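Local coordinates for protein transport protein SEC7 (Saccharomyces cerevisiae, PDB 4OIY) that activates the small GTPase ARF1 at the trans-Golgi network as a guanine nucleotide exchange factor, the catalytic Sec7 domain of which is present here, at residues E180-F183 with N184-A187. Residues are numbered along the deposited sequence; the frame is centred on the assembly and turned at random.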
ATOM      1  N   GLU A 180     -16.713 -14.303  -5.191  1.00 13.15           N
ATOM      2  CA  GLU A 180     -17.813 -13.431  -5.619  1.00 13.84           C
ATOM      3  C   GLU A 180     -17.991 -12.267  -4.640  1.00 12.95           C
ATOM      4  O   GLU A 180     -18.228 -11.137  -5.053  1.00 12.48           O
ATOM      5  CB  GLU A 180     -19.120 -14.207  -5.750  1.00 15.40           C
ATOM      6  CG  GLU A 180     -20.266 -13.358  -6.283  1.00 17.09           C
ATOM      7  CD  GLU A 180     -21.490 -14.168  -6.666  1.00 18.77           C
ATOM      8  OE1 GLU A 180     -22.536 -13.543  -6.941  1.00 21.70           O
ATOM      9  OE2 GLU A 180     -21.411 -15.416  -6.713  1.00 20.57           O
ATOM     10  N   GLY A 181     -17.868 -12.547  -3.342  1.00 12.17           N
ATOM     11  CA  GLY A 181     -17.929 -11.517  -2.321  1.00 11.82           C
ATOM     12  C   GLY A 181     -16.888 -10.434  -2.536  1.00 11.49           C
ATOM     13  O   GLY A 181     -17.197  -9.258  -2.519  1.00 11.60           O
ATOM     14  N   LEU A 182     -15.648 -10.845  -2.768  1.00 10.94           N
ATOM     15  CA  LEU A 182     -14.579  -9.875  -2.995  1.00 10.68           C
ATOM     16  C   LEU A 182     -14.806  -9.076  -4.280  1.00 10.55           C
ATOM     17  O   LEU A 182     -14.578  -7.866  -4.302  1.00 10.06           O
ATOM     18  CB  LEU A 182     -13.215 -10.565  -3.044  1.00 10.63           C
ATOM     19  CG  LEU A 182     -12.778 -11.345  -1.799  1.00 10.60           C
ATOM     20  CD1 LEU A 182     -11.384 -11.916  -2.008  1.00 10.59           C
ATOM     21  CD2 LEU A 182     -12.832 -10.467  -0.565  1.00 10.43           C
ATOM     22  N   PHE A 183     -15.237  -9.758  -5.337  1.00 10.75           N
ATOM     23  CA  PHE A 183     -15.579  -9.102  -6.593  1.00 11.08           C
ATOM     24  C   PHE A 183     -16.567  -7.960  -6.357  1.00 11.46           C
ATOM     25  O   PHE A 183     -16.358  -6.828  -6.808  1.00 11.39           O
ATOM     26  CB  PHE A 183     -16.177 -10.119  -7.565  1.00 11.06           C
ATOM     27  CG  PHE A 183     -16.578  -9.534  -8.886  1.00 11.22           C
ATOM     28  CD1 PHE A 183     -17.815  -8.934  -9.043  1.00 11.27           C
ATOM     29  CD2 PHE A 183     -15.729  -9.616  -9.978  1.00 11.25           C
ATOM     30  CE1 PHE A 183     -18.187  -8.396 -10.265  1.00 11.35           C
ATOM     31  CE2 PHE A 183     -16.105  -9.098 -11.206  1.00 11.38           C
ATOM     32  CZ  PHE A 183     -17.332  -8.481 -11.344  1.00 11.33           C
ATOM     33  N   ASN A 184     -17.631  -8.252  -5.618  1.00 12.19           N
ATOM     34  CA  ASN A 184     -18.651  -7.240  -5.344  1.00 13.15           C
ATOM     35  C   ASN A 184     -18.139  -6.092  -4.478  1.00 13.15           C
ATOM     36  O   ASN A 184     -18.516  -4.939  -4.691  1.00 13.89           O
ATOM     37  CB  ASN A 184     -19.895  -7.889  -4.726  1.00 14.08           C
ATOM     38  CG  ASN A 184     -20.649  -8.757  -5.716  1.00 15.23           C
ATOM     39  OD1 ASN A 184     -20.524  -8.589  -6.927  1.00 16.98           O
ATOM     40  ND2 ASN A 184     -21.439  -9.690  -5.201  1.00 16.49           N
ATOM     41  N   GLU A 185     -17.258  -6.391  -3.525  1.00 13.31           N
ATOM     42  CA  GLU A 185     -16.636  -5.343  -2.720  1.00 13.40           C
ATOM     43  C   GLU A 185     -15.890  -4.350  -3.608  1.00 13.13           C
ATOM     44  O   GLU A 185     -16.034  -3.134  -3.447  1.00 13.63           O
ATOM     45  CB  GLU A 185     -15.687  -5.934  -1.677  1.00 14.00           C
ATOM     46  CG  GLU A 185     -16.415  -6.660  -0.553  1.00 14.59           C
ATOM     47  CD  GLU A 185     -15.511  -7.014   0.609  1.00 15.56           C
ATOM     48  OE1 GLU A 185     -14.644  -6.200   0.965  1.00 15.87           O
ATOM     49  OE2 GLU A 185     -15.681  -8.109   1.191  1.00 17.68           O
ATOM     50  N   ILE A 186     -15.117  -4.869  -4.559  1.00 12.88           N
ATOM     51  CA  ILE A 186     -14.384  -4.015  -5.490  1.00 12.89           C
ATOM     52  C   ILE A 186     -15.355  -3.278  -6.402  1.00 13.34           C
ATOM     53  O   ILE A 186     -15.219  -2.073  -6.593  1.00 12.57           O
ATOM     54  CB  ILE A 186     -13.378  -4.823  -6.338  1.00 12.68           C
ATOM     55  CG1 ILE A 186     -12.256  -5.384  -5.453  1.00 12.68           C
ATOM     56  CG2 ILE A 186     -12.807  -3.966  -7.472  1.00 13.00           C
ATOM     57  CD1 ILE A 186     -11.236  -4.366  -4.998  1.00 12.85           C
ATOM     58  N   ALA A 187     -16.316  -4.004  -6.970  1.00 14.02           N
ATOM     59  CA  ALA A 187     -17.282  -3.407  -7.901  1.00 14.82           C
ATOM     60  C   ALA A 187     -18.041  -2.238  -7.276  1.00 15.84           C
ATOM     61  O   ALA A 187     -18.310  -1.241  -7.948  1.00 15.91           O
ATOM     62  CB  ALA A 187     -18.260  -4.459  -8.407  1.00 15.00           C
TER
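Phe-183 turns its CG anti to the backbone N (chi1 179°), which lays the ring beside its own carbonyl carbon and toward Asn-184, while Asn-184 sets its CG beside its own N (chi1 -69°), where the amide reaches the ring edge. Asn-184 OD1 lies at that edge, in plane, 3.5 Å from Phe-183 CD1, with ring and amide planes 75° apart; the oxygen thus meets the C-H border. The other branch of the amide turns back one helical turn: Asn-184 ND2 lies loosely alongside Glu-180 CG, at 4.0 Å. With an alanine here, the Phe-183 edge would probably lose its polar neighbour and the Glu-180 methylene its flank. Beneath these contacts the backbone is regular alpha-helix, as four successive i to i+4 bonds attest, from Asn-184 N to Glu-180 O at 3.0 Å through Ala-187 N to Phe-183 O at 2.8 Å. Glu-180 OE2 forms a salt bridge with Arg-176, and Glu-185 OE1 is hydrogen-bonded to Ser-87 OG. Within the all-helical Sec7 domain, helix 176-188 packs Leu-182 and Ile-186 on Val-89 of helix 88-96, Phe-183 on Leu-158 and Phe-161 of helix 158-164, and Phe-183 and Ala-187 on Leu-143 and Leu-147, respectively, of helix 130-148.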